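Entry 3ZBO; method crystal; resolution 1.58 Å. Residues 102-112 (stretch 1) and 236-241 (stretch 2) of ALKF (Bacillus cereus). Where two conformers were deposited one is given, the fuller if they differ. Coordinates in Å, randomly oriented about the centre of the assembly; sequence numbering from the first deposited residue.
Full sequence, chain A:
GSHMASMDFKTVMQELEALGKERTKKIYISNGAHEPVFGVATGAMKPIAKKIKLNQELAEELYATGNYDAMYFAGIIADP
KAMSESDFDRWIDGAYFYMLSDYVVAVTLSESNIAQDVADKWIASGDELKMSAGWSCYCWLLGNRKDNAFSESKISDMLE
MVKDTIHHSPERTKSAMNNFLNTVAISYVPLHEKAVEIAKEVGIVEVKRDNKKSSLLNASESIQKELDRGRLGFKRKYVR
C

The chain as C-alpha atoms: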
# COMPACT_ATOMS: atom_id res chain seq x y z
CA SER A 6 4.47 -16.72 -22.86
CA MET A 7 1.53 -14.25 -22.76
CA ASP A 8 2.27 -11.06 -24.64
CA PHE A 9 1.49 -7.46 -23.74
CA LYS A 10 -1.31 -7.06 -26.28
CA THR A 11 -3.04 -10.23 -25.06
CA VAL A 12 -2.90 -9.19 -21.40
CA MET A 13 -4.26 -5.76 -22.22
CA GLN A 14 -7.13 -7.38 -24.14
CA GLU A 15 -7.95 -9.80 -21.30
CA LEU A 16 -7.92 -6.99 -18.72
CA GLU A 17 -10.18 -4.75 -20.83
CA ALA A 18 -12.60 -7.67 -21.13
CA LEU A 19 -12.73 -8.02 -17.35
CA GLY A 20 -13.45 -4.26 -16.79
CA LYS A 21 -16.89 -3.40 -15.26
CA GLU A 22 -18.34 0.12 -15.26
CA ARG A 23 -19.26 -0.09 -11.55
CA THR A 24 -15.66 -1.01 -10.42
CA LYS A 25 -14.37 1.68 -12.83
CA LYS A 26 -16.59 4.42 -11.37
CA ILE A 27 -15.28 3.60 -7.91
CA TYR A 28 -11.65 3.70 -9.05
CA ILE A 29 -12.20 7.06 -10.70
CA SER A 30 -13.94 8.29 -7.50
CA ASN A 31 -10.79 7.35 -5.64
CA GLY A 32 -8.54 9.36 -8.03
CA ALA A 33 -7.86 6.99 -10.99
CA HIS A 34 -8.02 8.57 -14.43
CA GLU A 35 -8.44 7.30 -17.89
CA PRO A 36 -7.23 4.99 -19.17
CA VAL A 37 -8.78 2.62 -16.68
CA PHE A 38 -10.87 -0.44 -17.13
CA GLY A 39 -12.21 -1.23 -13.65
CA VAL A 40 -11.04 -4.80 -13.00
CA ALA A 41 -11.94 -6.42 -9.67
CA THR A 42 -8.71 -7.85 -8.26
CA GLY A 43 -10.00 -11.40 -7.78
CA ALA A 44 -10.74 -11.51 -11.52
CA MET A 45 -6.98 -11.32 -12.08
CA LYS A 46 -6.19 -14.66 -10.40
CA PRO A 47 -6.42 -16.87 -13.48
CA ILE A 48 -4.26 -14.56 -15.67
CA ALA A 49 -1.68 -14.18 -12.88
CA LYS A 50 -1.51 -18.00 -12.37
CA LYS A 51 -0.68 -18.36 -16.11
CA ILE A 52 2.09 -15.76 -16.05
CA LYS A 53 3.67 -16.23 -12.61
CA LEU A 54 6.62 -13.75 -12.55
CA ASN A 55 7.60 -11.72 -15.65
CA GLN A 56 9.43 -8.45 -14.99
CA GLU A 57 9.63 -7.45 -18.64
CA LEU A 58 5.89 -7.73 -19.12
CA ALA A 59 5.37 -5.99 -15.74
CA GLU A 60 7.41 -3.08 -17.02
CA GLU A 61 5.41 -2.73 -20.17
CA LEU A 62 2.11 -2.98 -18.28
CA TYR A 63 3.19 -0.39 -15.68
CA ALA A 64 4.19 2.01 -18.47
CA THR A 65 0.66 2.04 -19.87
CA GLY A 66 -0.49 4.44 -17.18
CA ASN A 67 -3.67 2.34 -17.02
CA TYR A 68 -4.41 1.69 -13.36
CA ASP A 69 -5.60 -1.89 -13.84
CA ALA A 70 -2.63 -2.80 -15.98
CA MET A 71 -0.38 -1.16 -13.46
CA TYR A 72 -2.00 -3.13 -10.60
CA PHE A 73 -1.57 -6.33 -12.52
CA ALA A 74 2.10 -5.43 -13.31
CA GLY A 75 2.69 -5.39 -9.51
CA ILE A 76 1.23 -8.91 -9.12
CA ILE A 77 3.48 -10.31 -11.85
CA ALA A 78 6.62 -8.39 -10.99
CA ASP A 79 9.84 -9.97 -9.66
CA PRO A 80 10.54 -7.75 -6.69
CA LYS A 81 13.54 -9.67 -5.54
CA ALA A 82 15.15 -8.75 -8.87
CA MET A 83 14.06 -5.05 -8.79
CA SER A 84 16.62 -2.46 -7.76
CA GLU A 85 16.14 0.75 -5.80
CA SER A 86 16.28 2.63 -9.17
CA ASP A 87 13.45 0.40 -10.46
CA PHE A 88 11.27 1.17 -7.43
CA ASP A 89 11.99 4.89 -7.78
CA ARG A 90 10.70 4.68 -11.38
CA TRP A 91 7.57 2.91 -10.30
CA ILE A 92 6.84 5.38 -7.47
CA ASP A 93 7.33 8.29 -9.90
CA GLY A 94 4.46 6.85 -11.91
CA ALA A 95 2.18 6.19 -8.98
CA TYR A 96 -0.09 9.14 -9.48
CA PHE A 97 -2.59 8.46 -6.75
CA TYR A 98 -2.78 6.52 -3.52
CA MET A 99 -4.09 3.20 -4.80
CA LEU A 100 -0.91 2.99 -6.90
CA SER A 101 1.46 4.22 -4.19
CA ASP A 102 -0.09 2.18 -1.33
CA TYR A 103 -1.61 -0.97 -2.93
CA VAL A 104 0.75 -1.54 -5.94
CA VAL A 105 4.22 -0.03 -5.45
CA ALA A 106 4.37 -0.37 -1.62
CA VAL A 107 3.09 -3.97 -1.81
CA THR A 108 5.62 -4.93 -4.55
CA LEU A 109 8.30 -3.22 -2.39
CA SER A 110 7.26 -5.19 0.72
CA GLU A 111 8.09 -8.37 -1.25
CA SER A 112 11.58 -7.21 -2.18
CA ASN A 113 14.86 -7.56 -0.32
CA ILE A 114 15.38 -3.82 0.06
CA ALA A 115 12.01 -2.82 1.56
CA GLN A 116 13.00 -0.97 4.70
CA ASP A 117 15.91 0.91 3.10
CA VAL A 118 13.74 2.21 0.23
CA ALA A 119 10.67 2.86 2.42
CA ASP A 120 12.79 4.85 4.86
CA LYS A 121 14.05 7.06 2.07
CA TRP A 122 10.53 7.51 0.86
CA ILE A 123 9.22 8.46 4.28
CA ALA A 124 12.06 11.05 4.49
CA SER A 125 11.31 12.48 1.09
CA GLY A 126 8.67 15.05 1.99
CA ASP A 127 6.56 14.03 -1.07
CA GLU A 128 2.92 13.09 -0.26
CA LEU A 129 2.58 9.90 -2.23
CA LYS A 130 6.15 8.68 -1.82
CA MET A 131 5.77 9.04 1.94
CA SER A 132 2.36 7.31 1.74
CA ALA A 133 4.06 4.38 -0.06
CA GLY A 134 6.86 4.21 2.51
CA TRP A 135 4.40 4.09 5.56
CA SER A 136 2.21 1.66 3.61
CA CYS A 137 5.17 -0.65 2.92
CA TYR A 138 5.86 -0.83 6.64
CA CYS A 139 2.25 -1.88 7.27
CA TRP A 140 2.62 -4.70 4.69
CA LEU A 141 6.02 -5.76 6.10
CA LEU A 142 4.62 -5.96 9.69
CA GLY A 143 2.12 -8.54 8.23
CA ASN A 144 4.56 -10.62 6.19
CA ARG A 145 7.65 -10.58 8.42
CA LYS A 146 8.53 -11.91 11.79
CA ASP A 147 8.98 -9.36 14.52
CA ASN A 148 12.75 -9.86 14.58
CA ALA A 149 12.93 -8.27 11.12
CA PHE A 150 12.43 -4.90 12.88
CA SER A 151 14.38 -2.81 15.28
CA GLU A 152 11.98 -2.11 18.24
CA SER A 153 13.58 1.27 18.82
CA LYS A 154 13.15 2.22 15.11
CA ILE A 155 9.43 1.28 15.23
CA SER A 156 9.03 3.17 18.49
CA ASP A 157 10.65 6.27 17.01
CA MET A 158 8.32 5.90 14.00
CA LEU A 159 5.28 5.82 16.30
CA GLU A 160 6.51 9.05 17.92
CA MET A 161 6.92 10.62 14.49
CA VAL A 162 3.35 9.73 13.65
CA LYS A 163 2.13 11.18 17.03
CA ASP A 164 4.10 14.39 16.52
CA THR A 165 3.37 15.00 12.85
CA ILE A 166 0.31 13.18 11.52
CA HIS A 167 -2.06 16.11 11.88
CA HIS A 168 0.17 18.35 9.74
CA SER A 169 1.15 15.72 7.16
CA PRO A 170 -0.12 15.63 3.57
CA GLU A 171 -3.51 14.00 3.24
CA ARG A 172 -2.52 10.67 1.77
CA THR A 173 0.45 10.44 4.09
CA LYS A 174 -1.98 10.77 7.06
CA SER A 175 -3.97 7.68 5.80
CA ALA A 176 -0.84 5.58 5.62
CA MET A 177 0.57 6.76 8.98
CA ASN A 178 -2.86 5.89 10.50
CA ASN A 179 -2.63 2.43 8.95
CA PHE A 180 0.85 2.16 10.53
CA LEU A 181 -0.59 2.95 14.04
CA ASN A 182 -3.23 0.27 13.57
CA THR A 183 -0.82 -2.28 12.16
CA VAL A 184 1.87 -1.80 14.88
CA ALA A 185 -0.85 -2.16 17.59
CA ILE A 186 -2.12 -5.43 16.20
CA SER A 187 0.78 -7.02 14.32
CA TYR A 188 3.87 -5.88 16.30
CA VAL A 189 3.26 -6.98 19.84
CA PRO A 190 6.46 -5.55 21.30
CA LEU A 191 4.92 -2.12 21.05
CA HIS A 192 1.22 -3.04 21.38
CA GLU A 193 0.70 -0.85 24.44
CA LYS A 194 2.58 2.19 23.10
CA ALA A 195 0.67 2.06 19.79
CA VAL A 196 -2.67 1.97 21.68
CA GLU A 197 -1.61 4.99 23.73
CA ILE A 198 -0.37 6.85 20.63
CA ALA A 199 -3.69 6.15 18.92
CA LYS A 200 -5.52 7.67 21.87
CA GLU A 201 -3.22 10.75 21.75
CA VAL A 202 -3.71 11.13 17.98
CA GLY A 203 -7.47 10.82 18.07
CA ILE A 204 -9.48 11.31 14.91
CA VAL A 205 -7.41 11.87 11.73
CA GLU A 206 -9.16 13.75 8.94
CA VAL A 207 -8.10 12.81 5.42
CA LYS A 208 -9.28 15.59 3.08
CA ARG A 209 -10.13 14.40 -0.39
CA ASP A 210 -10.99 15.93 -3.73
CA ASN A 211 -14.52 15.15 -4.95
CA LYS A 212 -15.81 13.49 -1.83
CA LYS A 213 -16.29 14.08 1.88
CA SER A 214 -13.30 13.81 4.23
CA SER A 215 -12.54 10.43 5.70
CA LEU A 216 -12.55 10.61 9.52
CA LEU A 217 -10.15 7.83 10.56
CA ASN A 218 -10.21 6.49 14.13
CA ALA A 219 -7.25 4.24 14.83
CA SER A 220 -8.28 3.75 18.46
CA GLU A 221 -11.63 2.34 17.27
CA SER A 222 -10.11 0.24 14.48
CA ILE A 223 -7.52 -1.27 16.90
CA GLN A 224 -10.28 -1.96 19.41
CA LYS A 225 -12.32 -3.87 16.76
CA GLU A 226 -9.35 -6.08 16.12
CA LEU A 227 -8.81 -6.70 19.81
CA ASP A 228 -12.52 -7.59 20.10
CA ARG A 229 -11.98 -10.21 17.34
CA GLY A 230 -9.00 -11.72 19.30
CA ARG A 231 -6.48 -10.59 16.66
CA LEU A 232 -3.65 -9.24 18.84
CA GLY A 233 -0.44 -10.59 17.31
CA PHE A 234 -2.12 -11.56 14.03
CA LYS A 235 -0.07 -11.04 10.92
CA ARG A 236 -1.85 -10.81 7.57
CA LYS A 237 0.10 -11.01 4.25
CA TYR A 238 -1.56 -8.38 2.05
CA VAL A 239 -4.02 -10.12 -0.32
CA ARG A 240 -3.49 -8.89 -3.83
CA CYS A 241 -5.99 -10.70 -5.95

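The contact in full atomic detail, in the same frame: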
# COMPACT_ATOMS: atom_id res chain seq x y z
N ASP A 102 0.09 2.93 -2.62
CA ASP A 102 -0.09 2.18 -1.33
C ASP A 102 -0.38 0.70 -1.65
O ASP A 102 0.09 -0.15 -0.87
CB ASP A 102 -1.26 2.72 -0.55
CG ASP A 102 -1.11 4.20 -0.14
OD1 ASP A 102 -0.06 4.83 -0.40
OD2 ASP A 102 -2.14 4.64 0.42
N TYR A 103 -1.16 0.41 -2.73
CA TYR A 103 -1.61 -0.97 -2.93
C TYR A 103 -0.87 -1.68 -4.09
O TYR A 103 -1.01 -2.89 -4.28
CB TYR A 103 -3.12 -0.99 -3.20
CG TYR A 103 -3.95 -0.27 -2.18
CD1 TYR A 103 -3.58 -0.22 -0.82
CD2 TYR A 103 -5.09 0.40 -2.62
CE1 TYR A 103 -4.44 0.44 0.12
CE2 TYR A 103 -5.87 1.08 -1.71
CZ TYR A 103 -5.52 1.09 -0.41
OH TYR A 103 -6.33 1.84 0.43
N VAL A 104 -0.01 -0.95 -4.81
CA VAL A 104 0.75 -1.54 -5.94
C VAL A 104 2.25 -1.38 -5.69
O VAL A 104 2.93 -2.36 -5.34
CB VAL A 104 0.39 -0.88 -7.27
CG1 VAL A 104 1.24 -1.55 -8.40
CG2 VAL A 104 -1.07 -1.06 -7.56
N VAL A 105 2.80 -0.15 -5.65
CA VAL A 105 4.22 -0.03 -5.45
C VAL A 105 4.64 -0.44 -4.05
O VAL A 105 5.62 -1.18 -3.91
CB VAL A 105 4.61 1.43 -5.74
CG1 VAL A 105 6.16 1.56 -5.63
CG2 VAL A 105 4.20 1.86 -7.20
N ALA A 106 3.94 0.01 -2.99
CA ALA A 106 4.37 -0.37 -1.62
C ALA A 106 4.25 -1.90 -1.44
O ALA A 106 5.06 -2.47 -0.67
CB ALA A 106 3.46 0.33 -0.61
N VAL A 107 3.24 -2.54 -2.06
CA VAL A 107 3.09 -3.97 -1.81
C VAL A 107 4.22 -4.70 -2.59
O VAL A 107 4.83 -5.62 -1.99
CB VAL A 107 1.71 -4.42 -2.27
CG1 VAL A 107 1.58 -5.95 -2.09
CG2 VAL A 107 0.56 -3.74 -1.53
N THR A 108 4.50 -4.32 -3.83
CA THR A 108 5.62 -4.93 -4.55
C THR A 108 6.93 -4.72 -3.76
O THR A 108 7.69 -5.62 -3.54
CB THR A 108 5.70 -4.31 -5.88
OG1 THR A 108 4.46 -4.58 -6.58
CG2 THR A 108 6.82 -4.94 -6.71
N LEU A 109 7.09 -3.50 -3.23
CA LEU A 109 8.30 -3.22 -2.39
C LEU A 109 8.40 -4.10 -1.16
O LEU A 109 9.50 -4.56 -0.79
CB LEU A 109 8.37 -1.71 -2.04
CG LEU A 109 9.57 -1.26 -1.16
CD1 LEU A 109 10.90 -1.51 -1.98
CD2 LEU A 109 9.44 0.20 -0.80
N SER A 110 7.25 -4.35 -0.52
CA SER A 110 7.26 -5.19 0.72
C SER A 110 7.70 -6.61 0.42
O SER A 110 8.01 -7.32 1.40
CB SER A 110 5.83 -5.14 1.39
OG SER A 110 4.95 -5.94 0.63
N GLU A 111 7.72 -6.99 -0.85
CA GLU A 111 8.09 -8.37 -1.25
C GLU A 111 9.52 -8.42 -1.76
O GLU A 111 9.98 -9.49 -2.20
CB GLU A 111 7.12 -8.87 -2.31
CG GLU A 111 5.68 -9.18 -1.76
CD GLU A 111 5.68 -10.28 -0.70
OE1 GLU A 111 6.46 -11.25 -0.85
OE2 GLU A 111 4.92 -10.17 0.29
N SER A 112 10.21 -7.27 -1.72
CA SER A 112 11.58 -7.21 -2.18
C SER A 112 12.53 -7.49 -1.02
O SER A 112 12.12 -7.62 0.13
CB SER A 112 11.83 -5.80 -2.72
OG SER A 112 12.09 -4.96 -1.64
N ARG A 236 -1.14 -10.60 8.84
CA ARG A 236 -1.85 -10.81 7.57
C ARG A 236 -0.93 -10.43 6.39
O ARG A 236 -0.67 -9.29 6.23
CB ARG A 236 -3.16 -9.95 7.55
CG ARG A 236 -3.01 -8.46 7.92
CD ARG A 236 -3.67 -8.17 9.27
NE ARG A 236 -5.09 -7.96 9.14
CZ ARG A 236 -5.80 -7.30 10.04
NH1 ARG A 236 -5.18 -6.79 11.10
NH2 ARG A 236 -7.11 -7.13 9.87
N LYS A 237 -0.50 -11.38 5.57
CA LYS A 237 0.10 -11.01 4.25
C LYS A 237 -0.94 -10.30 3.42
O LYS A 237 -2.06 -10.81 3.25
CB LYS A 237 0.60 -12.21 3.47
CG LYS A 237 1.43 -11.81 2.33
CD LYS A 237 2.08 -13.06 1.66
CE LYS A 237 2.51 -12.67 0.28
NZ LYS A 237 3.81 -13.33 -0.14
N TYR A 238 -0.58 -9.12 2.89
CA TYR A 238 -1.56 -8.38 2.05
C TYR A 238 -2.09 -9.28 0.92
O TYR A 238 -1.32 -9.85 0.18
CB TYR A 238 -0.86 -7.08 1.52
CG TYR A 238 -1.76 -6.17 0.80
CD1 TYR A 238 -2.06 -6.43 -0.57
CD2 TYR A 238 -2.30 -5.08 1.40
CE1 TYR A 238 -2.91 -5.59 -1.33
CE2 TYR A 238 -3.19 -4.22 0.67
CZ TYR A 238 -3.46 -4.53 -0.70
OH TYR A 238 -4.28 -3.69 -1.40
N VAL A 239 -3.43 -9.30 0.74
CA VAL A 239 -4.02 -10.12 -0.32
C VAL A 239 -4.22 -9.33 -1.57
O VAL A 239 -4.95 -8.33 -1.59
CB VAL A 239 -5.39 -10.73 0.16
CG1 VAL A 239 -5.90 -11.67 -0.87
CG2 VAL A 239 -5.20 -11.52 1.50
N ARG A 240 -3.56 -9.77 -2.63
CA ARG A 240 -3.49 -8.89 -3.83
C ARG A 240 -4.59 -9.15 -4.82
O ARG A 240 -4.89 -8.28 -5.66
CB ARG A 240 -2.15 -9.09 -4.47
CG ARG A 240 -0.99 -8.71 -3.51
CD ARG A 240 0.37 -8.76 -4.20
NE ARG A 240 0.60 -7.51 -5.01
CZ ARG A 240 1.80 -7.14 -5.39
NH1 ARG A 240 2.87 -7.91 -5.15
NH2 ARG A 240 1.90 -6.01 -6.04
N CYS A 241 -5.11 -10.38 -4.83
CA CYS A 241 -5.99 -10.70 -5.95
C CYS A 241 -7.09 -11.58 -5.41
O CYS A 241 -7.93 -11.00 -4.61
CB CYS A 241 -5.19 -10.86 -7.40
SG CYS A 241 -4.36 -12.23 -8.07
OXT CYS A 241 -7.17 -12.81 -5.67
O HOH W 1 -1.48 -5.51 -4.76

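The C-terminal tail, residues 236-241, has no regular secondary structure and runs along one side of the helix that enters stretch 1 from earlier in the chain. The contact is modest, 369 Å² counting both sides, and joins residues at least 126 positions apart. The backbones stay well separated: CA of V107 lies 7.5 Å from CA of Y238, and CA of Y103 lies 8.2 Å from CA of R240. Side chains therefore bridge the gap, with the largest covered areas on R240, Y238 and V107. V104, V107 and T108 are buried, whereas Y103, Y238 and R240 remain partly exposed.

The apolar part centres on V107, whose CA-to-CB bond points toward the tail, with chi1 at t. CG2 of V107 sits over one face of the Y238 ring, 3.9 Å from its centroid and 11° off the ring normal, a geometry that identifies a CH-pi contact. CG1 of V107 lies over one face of the R240 guanidinium, 3.5 Å from NE of R240, and is also 4.0 Å from CD1 of Y238. A branched aliphatic side chain suits this place because it fills the space between ring and guanidinium. Y103 adds an apolar contact, its CD1 4.3 Å from CE2 of Y238. Separately, CB of Y103 is in van der Waals contact with OH of Y238 at 3.4 Å.

The one direct hydrogen bond not marked weak comes from R240. Its CA-to-CB bond points sideways, but the extended chi2 (t) and the turn at chi3 (p) bring the end of the chain to the helix. NH2 of R240 donates to OG1 of T108 at 3.0 Å with an N-H...acceptor angle of 162°, and OG1 lies near the guanidinium plane, consistent with a well-directed bond. OG1 of T108 in turn donates to O of V104 at 3.0 Å. With chi1 at m, T108 thus accepts from the tail and donates to its own helix, so its buried hydroxyl is satisfied both ways.

One water adds an indirect link. The water oxygen donates to O of Y103 at 2.7 Å and accepts from NE of R240 at 2.9 Å, so the arginine reaches the helix through NE as well as NH2.

The charged contact is looser. E111 points its CA-to-CB bond toward the tail, while K237 starts sideways and approaches through its long side chain. In the E111 conformer given, one of two deposited, NZ of K237 is 3.4 Å from both OE1 and OE2 of E111; these are weak hydrogen bonds within a salt bridge. Opposite charges on long chains suit this more open site, where K237 is exposed and E111 partly so.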